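Local coordinates for protein adhesin (Neisseria gonorrhoeae, PDB 6GQ4) that probably helps gonococci adhere to host cells, may inhibit lysozyme, and elicits bactericidal antibodies in mice, at residues K11-Y15 against Y81-I86. Where two conformers were deposited one is given. Residues are numbered along the deposited sequence.
Sequences KTVSY and YRKQPI. With NA (sodium ion), chain B.
Extended residues 11-15 (phi -96 to -137°, psi 131 to 154°) point the CA-to-CB bonds of K11, V13 and Y15 toward a loop that runs irregularly from Y81 to P85 and enters strand 86-89 at I86. K11 (chi1 m, chi2 m) turns its amine away and lends its aliphatic base. The CA atoms of V13 and R82 lie 6.6 Å apart, those of Y15 and P85 8.3 Å. Y81 takes chi1 p, bringing its ring end to the strand: CE2 packs 3.7 Å from V13 CG2, and OH sits 3.5 Å from K11 CB. R82 (m, t, p, then chi4 81°) folds its guanidinium back so that NH1 and NH2 each donate to T12 O at 3.2 Å, while NH1 also donates to Y81 OH at 2.8 Å. One face of the R82 guanidinium lies against V13 CG2, 4.0 Å from R82 CZ; this branched, buried valine thus serves two partners. In the antiparallel sheet of this ACP-like domain, strand 9-16 lies between strands 22-29 and 95-102, and the loop packs across V13 and Y15. Y15 (chi1 m, chi2 86°) suits its place by being both apolar and polar. I86 (p, t) lays CD1 over the Y15 ring face in a CH-pi contact, 3.8 Å from the centroid; the Y15 hydroxyl, also hydrogen-bonded to Y27 OH, reaches a sodium ion. That ion is bound by Y15 OH (2.6 Å), two loop carbonyls, Y81 O (2.4 Å) and Q84 O (2.6 Å), and a water, neutral oxygens well matched to sodium.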
loop_
_atom_site.group_PDB
_atom_site.type_symbol
_atom_site.label_atom_id
_atom_site.label_comp_id
_atom_site.label_asym_id
_atom_site.label_seq_id
_atom_site.Cartn_x
_atom_site.Cartn_y
_atom_site.Cartn_z
ATOM N N LYS A 11 6.445 6.311 -6.198
ATOM C CA LYS A 11 5.910 5.589 -7.313
ATOM C C LYS A 11 4.433 5.295 -6.991
ATOM O O LYS A 11 4.113 4.977 -5.840
ATOM C CB LYS A 11 6.689 4.279 -7.524
ATOM C CG LYS A 11 8.219 4.380 -7.629
ATOM C CD LYS A 11 8.724 4.669 -8.968
ATOM C CE LYS A 11 10.226 4.850 -8.969
ATOM N NZ LYS A 11 10.589 6.025 -9.793
ATOM N N THR A 12 3.589 5.257 -8.012
ATOM C CA THR A 12 2.173 5.136 -7.844
ATOM C C THR A 12 1.683 3.881 -8.572
ATOM O O THR A 12 2.116 3.611 -9.703
ATOM C CB THR A 12 1.413 6.402 -8.234
ATOM O OG1 THR A 12 1.829 7.493 -7.420
ATOM C CG2 THR A 12 -0.066 6.276 -7.998
ATOM N N VAL A 13 0.798 3.111 -7.897
ATOM C CA VAL A 13 0.166 1.941 -8.504
ATOM C C VAL A 13 -1.360 2.096 -8.437
ATOM O O VAL A 13 -1.875 2.518 -7.405
ATOM C CB VAL A 13 0.611 0.605 -7.874
ATOM C CG1 VAL A 13 0.006 -0.575 -8.585
ATOM C CG2 VAL A 13 2.111 0.426 -7.850
ATOM N N SER A 14 -2.036 1.774 -9.556
ATOM C CA SER A 14 -3.493 1.725 -9.680
ATOM C C SER A 14 -3.969 0.279 -9.471
ATOM O O SER A 14 -3.435 -0.666 -10.091
ATOM C CB SER A 14 -3.938 2.260 -11.003
ATOM O OG SER A 14 -3.815 3.675 -11.040
ATOM N N TYR A 15 -4.971 0.111 -8.607
ATOM C CA TYR A 15 -5.503 -1.243 -8.343
ATOM C C TYR A 15 -6.996 -1.366 -8.680
ATOM O O TYR A 15 -7.740 -0.392 -8.608
ATOM C CB TYR A 15 -5.359 -1.590 -6.867
ATOM C CG TYR A 15 -3.957 -1.532 -6.367
ATOM C CD1 TYR A 15 -3.398 -0.357 -5.912
ATOM C CD2 TYR A 15 -3.225 -2.688 -6.303
ATOM C CE1 TYR A 15 -2.089 -0.315 -5.448
ATOM C CE2 TYR A 15 -1.923 -2.660 -5.853
ATOM C CZ TYR A 15 -1.355 -1.480 -5.414
ATOM O OH TYR A 15 -0.028 -1.482 -4.965
ATOM N N TYR A 81 7.151 -4.193 -6.223
ATOM C CA TYR A 81 6.037 -3.453 -5.682
ATOM C C TYR A 81 4.868 -3.435 -6.670
ATOM O O TYR A 81 3.687 -3.312 -6.225
ATOM C CB TYR A 81 6.429 -2.067 -5.185
ATOM C CG TYR A 81 6.604 -1.088 -6.293
ATOM C CD1 TYR A 81 7.714 -1.179 -7.133
ATOM C CD2 TYR A 81 5.597 -0.202 -6.646
ATOM C CE1 TYR A 81 7.865 -0.293 -8.192
ATOM C CE2 TYR A 81 5.761 0.689 -7.682
ATOM C CZ TYR A 81 6.867 0.599 -8.496
ATOM O OH TYR A 81 6.986 1.447 -9.561
ATOM N N ARG A 82 5.130 -3.496 -7.988
ATOM C CA ARG A 82 3.997 -3.356 -8.917
ATOM C C ARG A 82 3.297 -4.685 -9.213
ATOM O O ARG A 82 2.280 -4.702 -9.926
ATOM C CB ARG A 82 4.402 -2.757 -10.263
ATOM C CG ARG A 82 5.323 -1.547 -10.206
ATOM C CD ARG A 82 5.445 -0.818 -11.555
ATOM N NE ARG A 82 4.199 -0.184 -11.944
ATOM C CZ ARG A 82 3.732 0.996 -11.505
ATOM N NH1 ARG A 82 4.491 1.894 -10.860
ATOM N NH2 ARG A 82 2.475 1.271 -11.783
ATOM N N LYS A 83 3.774 -5.777 -8.626
ATOM C CA LYS A 83 3.165 -7.073 -8.813
ATOM C C LYS A 83 2.368 -7.506 -7.585
ATOM O O LYS A 83 1.650 -8.494 -7.677
ATOM C CB LYS A 83 4.254 -8.105 -9.089
ATOM C CG LYS A 83 4.923 -7.974 -10.443
ATOM C CD LYS A 83 5.838 -9.149 -10.781
ATOM C CE LYS A 83 7.086 -9.226 -9.921
ATOM N NZ LYS A 83 8.071 -8.196 -10.318
ATOM N N GLN A 84 2.504 -6.828 -6.442
ATOM C CA GLN A 84 1.919 -7.376 -5.194
ATOM C C GLN A 84 0.446 -6.962 -5.089
ATOM O O GLN A 84 0.070 -5.790 -5.239
ATOM C CB GLN A 84 2.707 -6.953 -3.954
ATOM C CG GLN A 84 4.151 -7.460 -3.919
ATOM C CD GLN A 84 4.267 -8.931 -3.599
ATOM O OE1 GLN A 84 3.453 -9.747 -4.032
ATOM N NE2 GLN A 84 5.287 -9.284 -2.827
ATOM N N PRO A 85 -0.454 -7.920 -4.801
ATOM C CA PRO A 85 -1.815 -7.548 -4.458
ATOM C C PRO A 85 -1.794 -6.929 -3.058
ATOM O O PRO A 85 -0.879 -7.238 -2.263
ATOM C CB PRO A 85 -2.603 -8.851 -4.521
ATOM C CG PRO A 85 -1.614 -9.952 -4.622
ATOM C CD PRO A 85 -0.237 -9.368 -4.775
ATOM N N ILE A 86 -2.784 -6.076 -2.761
ATOM C CA ILE A 86 -2.918 -5.388 -1.457
ATOM C C ILE A 86 -4.357 -5.529 -0.918
ATOM O O ILE A 86 -5.314 -5.844 -1.647
ATOM C CB ILE A 86 -2.513 -3.901 -1.603
ATOM C CG1 ILE A 86 -3.578 -3.106 -2.360
ATOM C CG2 ILE A 86 -1.121 -3.739 -2.251
ATOM C CD1 ILE A 86 -3.417 -1.632 -2.202
HETATM NA NA NA B . 1.303 -3.575 -5.812
HETATM O O HOH W 1 4.723 5.325 -10.899
HETATM O O HOH W 2 1.444 -3.595 -4.176
#